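Local coordinates for protein 5'-Methylthioadenosine Nucleosidase (Arabidopsis thaliana, PDB 2QTT) that is a nucleosidase of the phosphorylase superfamily, built on a mixed beta-sheet flanked by helices, at residues Ser28-Ile33 and Gln104-Asp109. Numbering follows the deposited sequence.
Sequences SVVFVI and QALKPD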
loop_
_atom_site.group_PDB
_atom_site.type_symbol
_atom_site.label_atom_id
_atom_site.label_comp_id
_atom_site.label_asym_id
_atom_site.label_seq_id
_atom_site.Cartn_x
_atom_site.Cartn_y
_atom_site.Cartn_z
ATOM N N SER A 28 13.200 -2.205 21.887
ATOM C CA SER A 28 12.396 -1.125 21.316
ATOM C C SER A 28 11.072 -1.569 20.688
ATOM O O SER A 28 10.905 -2.729 20.262
ATOM C CB SER A 28 13.205 -0.264 20.315
ATOM O OG SER A 28 13.303 -0.870 19.046
ATOM N N VAL A 29 10.148 -0.614 20.631
ATOM C CA VAL A 29 8.868 -0.799 19.961
ATOM C C VAL A 29 8.591 0.368 19.012
ATOM O O VAL A 29 8.941 1.518 19.316
ATOM C CB VAL A 29 7.698 -0.978 20.987
ATOM C CG1 VAL A 29 7.726 0.095 22.069
ATOM C CG2 VAL A 29 6.324 -1.020 20.279
ATOM N N VAL A 30 8.006 0.089 17.842
ATOM C CA VAL A 30 7.460 1.207 17.068
ATOM C C VAL A 30 5.933 1.100 16.996
ATOM O O VAL A 30 5.368 0.027 16.721
ATOM C CB VAL A 30 8.050 1.401 15.647
ATOM C CG1 VAL A 30 9.560 1.657 15.669
ATOM C CG2 VAL A 30 7.725 0.257 14.779
ATOM N N PHE A 31 5.283 2.213 17.275
ATOM C CA PHE A 31 3.839 2.343 17.071
ATOM C C PHE A 31 3.602 2.940 15.695
ATOM O O PHE A 31 4.211 3.963 15.348
ATOM C CB PHE A 31 3.216 3.281 18.105
ATOM C CG PHE A 31 2.960 2.643 19.424
ATOM C CD1 PHE A 31 3.997 2.509 20.353
ATOM C CD2 PHE A 31 1.686 2.178 19.746
ATOM C CE1 PHE A 31 3.770 1.922 21.599
ATOM C CE2 PHE A 31 1.436 1.583 20.991
ATOM C CZ PHE A 31 2.480 1.453 21.921
ATOM N N VAL A 32 2.728 2.311 14.919
ATOM C CA VAL A 32 2.289 2.893 13.639
ATOM C C VAL A 32 0.881 3.407 13.880
ATOM O O VAL A 32 -0.039 2.630 14.137
ATOM C CB VAL A 32 2.284 1.867 12.460
ATOM C CG1 VAL A 32 1.756 2.519 11.206
ATOM C CG2 VAL A 32 3.699 1.308 12.202
ATOM N N ILE A 33 0.720 4.729 13.844
ATOM C CA ILE A 33 -0.579 5.364 14.095
ATOM C C ILE A 33 -0.931 6.234 12.891
ATOM O O ILE A 33 -0.199 7.173 12.563
ATOM C CB ILE A 33 -0.583 6.154 15.450
ATOM C CG1 ILE A 33 -0.289 5.177 16.605
ATOM C CG2 ILE A 33 -1.907 6.809 15.664
ATOM C CD1 ILE A 33 -0.063 5.774 17.979
ATOM N N GLN A 104 13.235 -0.651 8.696
ATOM C CA GLN A 104 14.614 -0.615 8.163
ATOM C C GLN A 104 15.538 0.367 8.882
ATOM O O GLN A 104 16.725 0.080 9.089
ATOM C CB GLN A 104 14.599 -0.360 6.659
ATOM C CG GLN A 104 13.918 -1.485 5.907
ATOM C CD GLN A 104 14.365 -1.582 4.456
ATOM O OE1 GLN A 104 14.502 -0.568 3.774
ATOM N NE2 GLN A 104 14.590 -2.814 3.976
ATOM N N ALA A 105 14.993 1.518 9.270
ATOM C CA ALA A 105 15.770 2.550 9.957
ATOM C C ALA A 105 15.913 2.302 11.453
ATOM O O ALA A 105 17.006 2.464 12.020
ATOM C CB ALA A 105 15.141 3.914 9.719
ATOM N N LEU A 106 14.807 1.917 12.090
ATOM C CA LEU A 106 14.699 1.903 13.555
ATOM C C LEU A 106 14.821 0.545 14.215
ATOM O O LEU A 106 14.964 0.475 15.422
ATOM C CB LEU A 106 13.386 2.578 13.995
ATOM C CG LEU A 106 13.102 3.881 13.250
ATOM C CD1 LEU A 106 11.747 4.446 13.675
ATOM C CD2 LEU A 106 14.241 4.888 13.452
ATOM N N LYS A 107 14.775 -0.529 13.424
ATOM C CA LYS A 107 15.041 -1.890 13.919
ATOM C C LYS A 107 14.206 -2.282 15.164
ATOM O O LYS A 107 14.760 -2.793 16.160
ATOM C CB LYS A 107 16.545 -2.062 14.204
ATOM C CG LYS A 107 17.502 -1.438 13.156
ATOM C CD LYS A 107 17.573 -2.228 11.874
ATOM C CE LYS A 107 18.650 -1.647 10.949
ATOM N NZ LYS A 107 18.549 -2.283 9.614
ATOM N N PRO A 108 12.862 -2.096 15.105
ATOM C CA PRO A 108 12.048 -2.383 16.294
ATOM C C PRO A 108 12.035 -3.877 16.598
ATOM O O PRO A 108 12.157 -4.690 15.675
ATOM C CB PRO A 108 10.640 -1.926 15.878
ATOM C CG PRO A 108 10.628 -2.039 14.371
ATOM C CD PRO A 108 12.040 -1.681 13.953
ATOM N N ASP A 109 11.906 -4.234 17.878
ATOM C CA ASP A 109 11.661 -5.631 18.257
ATOM C C ASP A 109 10.230 -6.015 17.958
ATOM O O ASP A 109 9.920 -7.188 17.769
ATOM C CB ASP A 109 11.926 -5.883 19.747
ATOM C CG ASP A 109 13.375 -5.724 20.102
ATOM O OD1 ASP A 109 14.174 -6.608 19.721
ATOM O OD2 ASP A 109 13.709 -4.713 20.740
HETATM O O HOH W 1 12.561 1.085 17.238
#
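Asp-109 reaches Ser-28 through both its backbone and its side chain. Its CB lies 3.4 Å from Ser-28 O, which its own backbone N also meets in a hydrogen bond of 3.0 Å, the donor standing 43° out of the carbonyl plane. From CB the chain turns so that CG sits beside the backbone N (chi1 -66°). At the tip, Asp-109 OD2 accepts a hydrogen bond from Ser-28 N over 2.8 Å, met nearly along its C-O axis and close to straight (166°). The same oxygen takes a second hydrogen bond, from Ser-27 N, so two successive amides grip one carboxylate oxygen at the start of the strand; such donors would favour the charged form.

These bonds tie strand 28-32 to the turn joining helix 92-106 to strand 110-119. That strand runs parallel to 28-32 in the same mixed sheet, with backbone bonds from Val-30 to Ile-110 and Ile-112, as fits the alpha/beta fold of the phosphorylase superfamily. The turn begins at Lys-107, whose positive phi takes the chain out of the helix. Pro-108 follows, its CA 3.4 Å from Ser-28 OG. A water 2.8 Å from Ser-28 OG donates to Leu-106 O, linking the hydroxyl to the last turn of the helix.

Deeper along the strand, the two methyls of Val-30 pack on the CB-CG side of the Pro-108 ring, both from one side of its plane, the side chains meeting at a slant: CG1 lies 3.7 Å from Pro-108 CB, and CG2 equally near Pro-108 CG. Leu-106 CD1 adds a looser apolar touch, 4.1 Å from Val-30 CG1.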